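PDB 4PAG: periplasmic binding protein from Sulfurospirillum deleyianum, which probably captures a solute in the periplasm and hands it to an ABC transporter, and holds a bound histidine in this crystal. Local coordinates for residues D122-Y127 against H191-A196; L155-T160 against E298-A303; Q183-R188 against T269-S274; F266-T269 against F275-I278. All blocks are in the same frame, centred on the assembly; numbering follows the deposited sequence.

Contact 1. Residues D122-Y127 against H191-A196; sequences DDSQNY and HSEPLA
E193 reaches across to S124 and D122, bringing the start of the short helix 193-197 against the turn that leads from strand 116-119 into helix 127-138. In the bilobal fold of this family of periplasmic binding proteins, the join probably runs from the N-terminal lobe to the C-terminal one. Along the second segment, H191 and S192 stay on their own side, bonded to other parts of the chain: H191 ND1 is hydrogen-bonded to D270 OD1 and NE2 to V211 O, and S192 OG bonds to C186 O. E193 then does nearly all the work. Its CG stands anti to the backbone N (chi1 -173°), and a bend at chi2 swings the carboxylate over the first residues of the turn, with CG lying 3.5 Å from D122 O. The carboxylate grips S124 twice. S124 OG donates to E193 OE1 at 2.6 Å on the syn side, though tilted out of the carboxylate plane, while S124 N meets E193 OE2 at 3.0 Å, almost straight (164°) but from well above that plane. R277 offers OE1 only a long, weak ion pair. With an alanine here, S124 N and OG would probably both be left without their acceptor, and the turn would lose its tie to the helix. P194 follows and packs on R277. The other acid, D123, closes an Asx turn by taking Q125 N on OD1; D123 OD1 also lies 4.0 Å from E193 OE2. A water probably eases this like-charge approach, donating to D123 OD1 at 3.0 Å and to E193 OE2 at 2.6 Å.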
# COMPACT_ATOMS: atom_id res chain seq x y z
N ASP A 122 -1.94 -4.54 -8.37
CA ASP A 122 -1.39 -3.27 -8.84
C ASP A 122 -2.49 -2.22 -9.06
O ASP A 122 -2.34 -1.07 -8.66
CB ASP A 122 -0.54 -3.49 -10.09
CG ASP A 122 0.82 -4.11 -9.76
OD1 ASP A 122 1.19 -4.27 -8.57
OD2 ASP A 122 1.54 -4.44 -10.72
N ASP A 123 -3.59 -2.64 -9.68
CA ASP A 123 -4.77 -1.80 -9.79
C ASP A 123 -5.54 -1.95 -8.49
O ASP A 123 -5.99 -3.04 -8.16
CB ASP A 123 -5.64 -2.24 -10.98
CG ASP A 123 -6.78 -1.27 -11.28
OD1 ASP A 123 -7.17 -0.43 -10.42
OD2 ASP A 123 -7.32 -1.37 -12.41
N SER A 124 -5.69 -0.86 -7.74
CA SER A 124 -6.35 -0.92 -6.44
C SER A 124 -7.83 -1.35 -6.54
O SER A 124 -8.39 -1.86 -5.57
CB SER A 124 -6.22 0.42 -5.69
OG SER A 124 -4.87 0.69 -5.32
N GLN A 125 -8.44 -1.15 -7.71
CA GLN A 125 -9.80 -1.62 -7.94
C GLN A 125 -9.91 -3.14 -7.82
O GLN A 125 -11.00 -3.67 -7.63
CB GLN A 125 -10.31 -1.14 -9.31
CG GLN A 125 -10.14 0.35 -9.57
CD GLN A 125 -11.31 1.20 -9.08
OE1 GLN A 125 -11.35 2.40 -9.31
NE2 GLN A 125 -12.27 0.57 -8.44
N ASN A 126 -8.78 -3.85 -7.91
CA ASN A 126 -8.75 -5.31 -7.72
C ASN A 126 -8.84 -5.79 -6.26
O ASN A 126 -9.02 -6.98 -6.03
CB ASN A 126 -7.47 -5.93 -8.32
CG ASN A 126 -7.41 -5.82 -9.83
OD1 ASN A 126 -8.38 -5.45 -10.49
ND2 ASN A 126 -6.26 -6.16 -10.38
N TYR A 127 -8.72 -4.90 -5.28
CA TYR A 127 -8.69 -5.36 -3.88
C TYR A 127 -9.91 -6.19 -3.44
O TYR A 127 -9.73 -7.20 -2.77
CB TYR A 127 -8.37 -4.22 -2.90
CG TYR A 127 -6.87 -3.96 -2.82
CD1 TYR A 127 -6.00 -4.94 -2.35
CD2 TYR A 127 -6.33 -2.76 -3.25
CE1 TYR A 127 -4.63 -4.72 -2.30
CE2 TYR A 127 -4.96 -2.53 -3.20
CZ TYR A 127 -4.12 -3.51 -2.73
OH TYR A 127 -2.75 -3.28 -2.68
N HIS A 191 4.17 2.42 -7.32
CA HIS A 191 4.42 3.26 -6.15
C HIS A 191 3.57 4.54 -6.08
O HIS A 191 3.39 5.08 -4.99
CB HIS A 191 5.90 3.64 -6.10
CG HIS A 191 6.80 2.48 -5.82
ND1 HIS A 191 6.77 1.79 -4.62
CD2 HIS A 191 7.74 1.87 -6.58
CE1 HIS A 191 7.66 0.82 -4.65
NE2 HIS A 191 8.27 0.84 -5.82
N SER A 192 3.05 5.00 -7.22
CA SER A 192 2.25 6.23 -7.29
C SER A 192 0.78 6.03 -7.67
O SER A 192 0.01 6.99 -7.72
CB SER A 192 2.88 7.21 -8.27
OG SER A 192 2.87 6.69 -9.59
N GLU A 193 0.38 4.78 -7.92
CA GLU A 193 -0.98 4.45 -8.35
C GLU A 193 -2.14 5.17 -7.62
O GLU A 193 -3.06 5.65 -8.30
CB GLU A 193 -1.19 2.93 -8.30
CG GLU A 193 -2.51 2.45 -8.88
CD GLU A 193 -3.61 2.24 -7.84
OE1 GLU A 193 -3.33 2.33 -6.62
OE2 GLU A 193 -4.76 1.95 -8.25
N PRO A 194 -2.12 5.24 -6.27
CA PRO A 194 -3.26 5.85 -5.59
C PRO A 194 -3.35 7.36 -5.82
O PRO A 194 -4.43 7.93 -5.68
CB PRO A 194 -3.01 5.55 -4.12
CG PRO A 194 -1.55 5.30 -4.01
CD PRO A 194 -1.17 4.66 -5.31
N LEU A 195 -2.24 7.99 -6.16
CA LEU A 195 -2.24 9.41 -6.51
C LEU A 195 -3.04 9.65 -7.79
O LEU A 195 -3.81 10.60 -7.89
CB LEU A 195 -0.82 9.94 -6.64
CG LEU A 195 -0.00 9.90 -5.34
CD1 LEU A 195 1.49 9.82 -5.62
CD2 LEU A 195 -0.31 11.13 -4.51
N ALA A 196 -2.87 8.77 -8.77
CA ALA A 196 -3.64 8.83 -10.01
C ALA A 196 -5.09 8.39 -9.79
O ALA A 196 -6.01 8.97 -10.37
CB ALA A 196 -2.99 7.97 -11.08
O HOH W 1 -5.41 2.02 -10.73

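Contact 2. Residues L155-T160 against E298-A303; sequences LDELKT and EDKVKA
The two helical segments come nearest at E157 and K300, whose CA atoms are still 11.6 Å apart, so the backbones never meet and two long side chains have to span the gap. They come from opposite directions. E157 runs extended beyond CG and presents OE1; K300 stretches out straight to CE and then turns at chi4 (-72°), which brings NZ up to the carboxylate. The resulting salt bridge is short, with K300 NZ 2.6 Å from E157 OE1, and it uses the syn lone pair of that oxygen. The other oxygen is not shared in the same way: E157 OE2 lies 4.0 Å from K300 NZ. This is an interhelical salt bridge between helix 141-163, probably the long helix that links the two lobes in this family, and helix 297-309 near the C-terminus. An alanine in place of E157 would probably leave the ammonium of the buried K300 without its carboxylate mate. Aromatic rings also attend that ammonium, since Y154, from the same helix as E157, and Y295 both make cation-pi contacts with K300. One residue on from E157, L158 packs against A281, H282 and A285 of helix 277-288.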
# COMPACT_ATOMS: atom_id res chain seq x y z
N LEU A 155 -13.93 2.27 -3.10
CA LEU A 155 -13.37 2.37 -4.44
C LEU A 155 -14.38 2.91 -5.46
O LEU A 155 -14.03 3.74 -6.32
CB LEU A 155 -12.82 1.01 -4.89
CG LEU A 155 -11.56 0.58 -4.14
CD1 LEU A 155 -11.36 -0.93 -4.26
CD2 LEU A 155 -10.33 1.33 -4.62
N ASP A 156 -15.63 2.46 -5.37
CA ASP A 156 -16.70 2.95 -6.26
C ASP A 156 -17.01 4.43 -6.02
O ASP A 156 -17.19 5.19 -6.96
CB ASP A 156 -17.98 2.12 -6.08
CG ASP A 156 -17.85 0.70 -6.63
OD1 ASP A 156 -16.86 0.40 -7.33
OD2 ASP A 156 -18.76 -0.12 -6.37
N GLU A 157 -17.07 4.83 -4.75
CA GLU A 157 -17.29 6.23 -4.40
C GLU A 157 -16.20 7.13 -4.98
O GLU A 157 -16.49 8.20 -5.51
CB GLU A 157 -17.29 6.43 -2.89
CG GLU A 157 -18.54 5.92 -2.19
CD GLU A 157 -18.39 5.91 -0.69
OE1 GLU A 157 -17.24 6.00 -0.19
OE2 GLU A 157 -19.42 5.83 0.01
N LEU A 158 -14.96 6.69 -4.85
CA LEU A 158 -13.83 7.46 -5.35
C LEU A 158 -13.86 7.55 -6.87
O LEU A 158 -13.62 8.62 -7.43
CB LEU A 158 -12.50 6.87 -4.88
CG LEU A 158 -11.25 7.69 -5.25
CD1 LEU A 158 -11.29 9.08 -4.62
CD2 LEU A 158 -10.01 6.94 -4.82
N LYS A 159 -14.14 6.42 -7.53
CA LYS A 159 -14.23 6.38 -9.00
C LYS A 159 -15.28 7.34 -9.55
O LYS A 159 -15.04 8.06 -10.52
CB LYS A 159 -14.55 4.97 -9.48
CG LYS A 159 -14.45 4.79 -10.99
CD LYS A 159 -14.80 3.38 -11.43
CE LYS A 159 -14.45 3.20 -12.90
NZ LYS A 159 -15.20 2.08 -13.54
N THR A 160 -16.44 7.34 -8.91
CA THR A 160 -17.53 8.23 -9.30
C THR A 160 -17.15 9.69 -9.07
O THR A 160 -17.38 10.52 -9.94
CB THR A 160 -18.82 7.86 -8.57
OG1 THR A 160 -19.19 6.52 -8.95
CG2 THR A 160 -19.96 8.80 -8.94
N GLU A 298 -12.32 12.13 8.01
CA GLU A 298 -12.14 11.63 9.38
C GLU A 298 -13.10 10.48 9.72
O GLU A 298 -12.73 9.57 10.45
CB GLU A 298 -12.23 12.77 10.42
CG GLU A 298 -13.59 13.44 10.55
CD GLU A 298 -13.88 14.51 9.49
OE1 GLU A 298 -13.06 14.73 8.56
OE2 GLU A 298 -14.95 15.15 9.58
N ASP A 299 -14.32 10.51 9.17
CA ASP A 299 -15.28 9.42 9.38
C ASP A 299 -14.91 8.15 8.60
O ASP A 299 -15.12 7.04 9.08
CB ASP A 299 -16.70 9.86 9.01
CG ASP A 299 -17.25 10.91 9.96
OD1 ASP A 299 -16.63 11.18 11.01
OD2 ASP A 299 -18.33 11.46 9.65
N LYS A 300 -14.37 8.31 7.40
CA LYS A 300 -13.83 7.17 6.64
C LYS A 300 -12.65 6.51 7.36
O LYS A 300 -12.57 5.29 7.42
CB LYS A 300 -13.41 7.60 5.24
CG LYS A 300 -14.59 7.92 4.35
CD LYS A 300 -14.23 7.89 2.88
CE LYS A 300 -15.48 7.79 2.01
NZ LYS A 300 -16.09 6.43 2.09
N VAL A 301 -11.76 7.32 7.92
CA VAL A 301 -10.65 6.78 8.70
C VAL A 301 -11.19 5.94 9.86
O VAL A 301 -10.75 4.81 10.08
CB VAL A 301 -9.70 7.88 9.25
CG1 VAL A 301 -8.56 7.27 10.05
CG2 VAL A 301 -9.14 8.73 8.12
N LYS A 302 -12.17 6.48 10.58
CA LYS A 302 -12.72 5.80 11.75
C LYS A 302 -13.36 4.47 11.38
O LYS A 302 -13.08 3.46 12.02
CB LYS A 302 -13.72 6.69 12.51
CG LYS A 302 -13.06 7.69 13.44
CD LYS A 302 -14.08 8.69 13.98
CE LYS A 302 -13.50 9.57 15.08
NZ LYS A 302 -13.92 9.16 16.45
N ALA A 303 -14.18 4.46 10.33
CA ALA A 303 -14.85 3.23 9.87
C ALA A 303 -13.84 2.20 9.35
O ALA A 303 -13.95 1.02 9.64
CB ALA A 303 -15.87 3.54 8.79

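Contact 3. Residues Q183-R188 against T269-S274; sequences QTECDR and TDRPPS
R271 brings the edge of its guanidinium up to the carboxylate of E185, laying NH2 2.8 Å from E185 OE2 in a salt bridge. That oxygen lies in the guanidinium plane, yet the two flat groups are turned 66° against each other, so a single nitrogen meets a single oxygen and no paired, side-by-side fork forms. The backbones stay far apart, with 10.8 Å between the CA atoms of E185 and D270, and the side chains cover the distance. R271 leaves its backbone to one side and bends at chi2 (-61°), after which the chain straightens toward E185; E185 is bent at chi2 too. The backbone of R271 has a left-handed conformation and is followed by a cis peptide bond to P272, in the loop before helix 277-288. D270 holds the near end of the arginine: its OD2 lies 2.9 Å from R271 NE in a salt bridge whose hydrogen bond is weak, and its OD1 takes a weak bond from R271 N. E185, D270 and R271 thus form a salt-bridge network tying this loop to the end of strand 183-184, next to the C186-C206 disulfide. Around it, E177 forms a second salt bridge to R271 NH2, V212 O accepts from NH1, and L214 N donates to E185 OE2. The bound histidine is about 11 Å from the R271 side chain. With carboxylates on several sides, the guanidinium is likely to offset their mutual repulsion, for E185 OE2 and D270 OD2 are only 5.1 Å apart, and to help keep these acids ionised.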
# COMPACT_ATOMS: atom_id res chain seq x y z
N GLN A 183 13.59 12.66 -5.01
CA GLN A 183 13.20 11.47 -5.72
C GLN A 183 11.70 11.49 -5.85
O GLN A 183 11.00 12.09 -5.03
CB GLN A 183 13.66 10.19 -5.01
CG GLN A 183 15.15 9.94 -5.10
CD GLN A 183 15.93 10.74 -4.06
OE1 GLN A 183 15.64 10.67 -2.87
NE2 GLN A 183 16.91 11.49 -4.52
N THR A 184 11.20 10.86 -6.90
CA THR A 184 9.77 10.81 -7.15
C THR A 184 9.44 9.53 -7.90
O THR A 184 10.30 8.66 -8.09
CB THR A 184 9.26 12.05 -7.93
OG1 THR A 184 7.83 12.09 -7.90
CG2 THR A 184 9.74 12.07 -9.38
N GLU A 185 8.17 9.40 -8.26
CA GLU A 185 7.74 8.28 -9.08
C GLU A 185 7.25 8.75 -10.41
O GLU A 185 6.80 9.89 -10.57
CB GLU A 185 6.62 7.52 -8.38
CG GLU A 185 7.06 6.88 -7.08
CD GLU A 185 8.20 5.90 -7.30
OE1 GLU A 185 8.10 5.07 -8.24
OE2 GLU A 185 9.18 5.95 -6.53
N CYS A 186 7.35 7.86 -11.39
CA CYS A 186 6.70 8.05 -12.67
C CYS A 186 5.19 8.12 -12.46
O CYS A 186 4.67 7.55 -11.50
CB CYS A 186 7.03 6.89 -13.61
SG CYS A 186 8.75 6.83 -14.16
N ASP A 187 4.49 8.82 -13.35
CA ASP A 187 3.04 8.87 -13.31
C ASP A 187 2.40 7.50 -13.52
O ASP A 187 1.27 7.28 -13.12
CB ASP A 187 2.48 9.89 -14.31
CG ASP A 187 2.55 9.41 -15.75
OD1 ASP A 187 3.66 9.13 -16.25
OD2 ASP A 187 1.48 9.30 -16.38
N ARG A 188 3.13 6.58 -14.15
CA ARG A 188 2.70 5.18 -14.24
C ARG A 188 3.68 4.30 -13.48
O ARG A 188 4.76 3.96 -13.98
CB ARG A 188 2.59 4.76 -15.71
CG ARG A 188 1.30 5.25 -16.38
CD ARG A 188 1.51 5.57 -17.85
NE ARG A 188 2.38 6.74 -17.99
CZ ARG A 188 3.07 7.07 -19.08
NH1 ARG A 188 3.02 6.33 -20.19
NH2 ARG A 188 3.83 8.17 -19.05
N THR A 269 -0.08 4.96 1.49
CA THR A 269 0.04 5.06 0.02
C THR A 269 1.14 4.24 -0.68
O THR A 269 1.00 3.95 -1.87
CB THR A 269 0.15 6.53 -0.45
OG1 THR A 269 1.45 7.05 -0.19
CG2 THR A 269 -0.89 7.40 0.23
N ASP A 270 2.19 3.85 0.04
CA ASP A 270 3.38 3.27 -0.61
C ASP A 270 4.36 2.68 0.42
O ASP A 270 4.26 2.98 1.61
CB ASP A 270 4.07 4.39 -1.41
CG ASP A 270 5.11 3.88 -2.39
OD1 ASP A 270 5.08 2.68 -2.74
OD2 ASP A 270 5.94 4.70 -2.83
N ARG A 271 5.29 1.83 -0.02
CA ARG A 271 6.38 1.36 0.84
C ARG A 271 5.84 0.62 2.07
O ARG A 271 6.25 0.90 3.19
CB ARG A 271 7.28 2.55 1.27
CG ARG A 271 7.68 3.50 0.16
CD ARG A 271 8.48 2.84 -0.95
NE ARG A 271 8.59 3.71 -2.13
CZ ARG A 271 9.36 3.48 -3.19
NH1 ARG A 271 10.15 2.41 -3.25
NH2 ARG A 271 9.36 4.33 -4.20
N PRO A 272 4.95 -0.36 1.86
CA PRO A 272 4.53 -0.95 0.59
C PRO A 272 3.23 -0.41 -0.02
O PRO A 272 2.38 0.14 0.69
CB PRO A 272 4.27 -2.39 0.99
CG PRO A 272 3.68 -2.26 2.37
CD PRO A 272 4.38 -1.09 3.00
N PRO A 273 3.06 -0.62 -1.33
CA PRO A 273 1.73 -0.59 -1.92
C PRO A 273 0.90 -1.64 -1.18
O PRO A 273 1.40 -2.73 -0.91
CB PRO A 273 1.95 -1.03 -3.37
CG PRO A 273 3.41 -0.99 -3.60
CD PRO A 273 4.08 -1.09 -2.27
N SER A 274 -0.33 -1.31 -0.81
CA SER A 274 -1.18 -2.26 -0.09
C SER A 274 -2.64 -1.84 -0.11
O SER A 274 -2.99 -0.75 -0.59
CB SER A 274 -0.72 -2.41 1.36
OG SER A 274 -1.19 -1.32 2.16

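Contact 4. Residues F266-T269 against F275-I278; sequences FNWT and FMRI
R277 takes hold of a single oxygen with two nitrogens: NE and NH2 each lie 2.8 Å from T269 O, which sits at the edge of the guanidinium, close to its plane. The two donors reach the carbonyl differently, NH2 within the carbonyl plane and NE from 47° above it. Beside this polar grip, the selenomethionine M276 fills the angle between two aromatic residues. Bends at chi2 and chi3 fold its chain back, so that CE comes 3.4 Å from W268 CD1, while CG packs 3.7 Å from F266 CB and SE stands at the edge of the F266 ring, a Met-aromatic contact. M276 CB also rests 3.4 Å from N267 O, and the side chains of F275 and F266 cross obliquely, F275 CZ lying 4.0 Å from F266 CD2 at the edge of the F266 ring. W268 O is buried here with no polar partner.

Further out, N267 shapes the loop by an Asx turn, its OD1 taking T269 N at 3.0 Å while ND2 reaches Q233 and D53. F190 O shares R277 NH2, and Y305 OH holds W268 NE1. W268 also meets F322, a residue of the histidine pocket, and S274 OG caps M276 N. This is a compact, wholly buried turn into the N-terminus of helix 277-288, with the N267 side chain about 7 Å from the bound histidine, consistent with a wall behind the ligand cleft of a two-lobed binding protein.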
# COMPACT_ATOMS: atom_id res chain seq x y z
N PHE A 266 0.44 0.83 9.04
CA PHE A 266 0.95 0.57 7.71
C PHE A 266 0.83 1.87 6.91
O PHE A 266 -0.11 2.64 7.09
CB PHE A 266 0.13 -0.49 6.98
CG PHE A 266 0.03 -1.82 7.68
CD1 PHE A 266 1.06 -2.33 8.48
CD2 PHE A 266 -1.09 -2.62 7.46
CE1 PHE A 266 0.94 -3.58 9.08
CE2 PHE A 266 -1.21 -3.87 8.05
CZ PHE A 266 -0.19 -4.35 8.86
N ASN A 267 1.76 2.09 5.99
CA ASN A 267 1.75 3.29 5.15
C ASN A 267 0.47 3.38 4.32
O ASN A 267 0.03 2.39 3.72
CB ASN A 267 2.97 3.27 4.24
CG ASN A 267 3.30 4.64 3.67
OD1 ASN A 267 2.61 5.15 2.77
ND2 ASN A 267 4.37 5.23 4.17
N TRP A 268 -0.13 4.57 4.28
CA TRP A 268 -1.39 4.78 3.58
C TRP A 268 -1.27 4.75 2.05
O TRP A 268 -2.28 4.54 1.39
CB TRP A 268 -2.07 6.09 4.02
CG TRP A 268 -2.73 6.03 5.37
CD1 TRP A 268 -2.49 5.12 6.36
CD2 TRP A 268 -3.71 6.94 5.88
NE1 TRP A 268 -3.28 5.40 7.45
CE2 TRP A 268 -4.03 6.51 7.18
CE3 TRP A 268 -4.35 8.07 5.37
CZ2 TRP A 268 -4.97 7.17 7.98
CZ3 TRP A 268 -5.28 8.72 6.16
CH2 TRP A 268 -5.58 8.27 7.45
N THR A 269 -0.08 4.96 1.49
CA THR A 269 0.04 5.06 0.02
C THR A 269 1.14 4.24 -0.68
O THR A 269 1.00 3.95 -1.87
CB THR A 269 0.15 6.53 -0.45
OG1 THR A 269 1.45 7.05 -0.19
CG2 THR A 269 -0.89 7.40 0.23
N PHE A 275 -3.47 -2.72 0.43
CA PHE A 275 -4.89 -2.45 0.63
C PHE A 275 -5.18 -1.15 1.40
O PHE A 275 -6.29 -0.63 1.33
CB PHE A 275 -5.52 -3.62 1.40
CG PHE A 275 -5.17 -3.62 2.85
CD1 PHE A 275 -4.02 -4.23 3.30
CD2 PHE A 275 -5.99 -2.95 3.76
CE1 PHE A 275 -3.70 -4.19 4.65
CE2 PHE A 275 -5.66 -2.91 5.10
CZ PHE A 275 -4.51 -3.53 5.55
N MSE A 276 -4.21 -0.62 2.14
CA MSE A 276 -4.39 0.67 2.83
C MSE A 276 -4.79 1.77 1.87
O MSE A 276 -5.38 2.78 2.29
CB MSE A 276 -3.10 1.12 3.53
CG MSE A 276 -2.63 0.21 4.66
SE MSE A 276 -3.90 0.14 6.16
CE MSE A 276 -3.74 2.00 6.81
N ARG A 277 -4.47 1.59 0.59
CA ARG A 277 -4.84 2.55 -0.46
C ARG A 277 -6.35 2.76 -0.61
O ARG A 277 -6.79 3.81 -1.09
CB ARG A 277 -4.24 2.13 -1.79
CG ARG A 277 -2.73 2.31 -1.83
CD ARG A 277 -2.07 1.55 -2.97
NE ARG A 277 -0.70 2.03 -3.11
CZ ARG A 277 0.12 1.78 -4.12
NH1 ARG A 277 -0.25 1.01 -5.14
NH2 ARG A 277 1.34 2.32 -4.10
N ILE A 278 -7.13 1.76 -0.21
CA ILE A 278 -8.58 1.90 -0.11
C ILE A 278 -8.95 3.18 0.65
O ILE A 278 -9.85 3.91 0.25
CB ILE A 278 -9.19 0.66 0.57
CG1 ILE A 278 -9.08 -0.54 -0.37
CG2 ILE A 278 -10.64 0.90 0.96
CD1 ILE A 278 -9.08 -1.88 0.34

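Contacts 1, 3 and 4 cluster near the centre of the molecule, their centres 9 to 11 Å apart, and contact 2 lies to one side, 13 Å from contact 4 and 20 Å from contact 3. Contacts 3 and 4 share T269 in the loop between strand 258-260 and helix 277-288, and contact 1 touches both. Contact 2 meets contact 4 where V301 CG2 packs 3.7 Å from W268 CH2, and contact 1 through L155. Along the chain, contact 1 closes before contact 4 opens, contacts 1 and 3 interleave, and contact 2 brackets contacts 3 and 4 and interleaves with contact 1. The central loop is thus tied to several parts of the fold close to the histidine site.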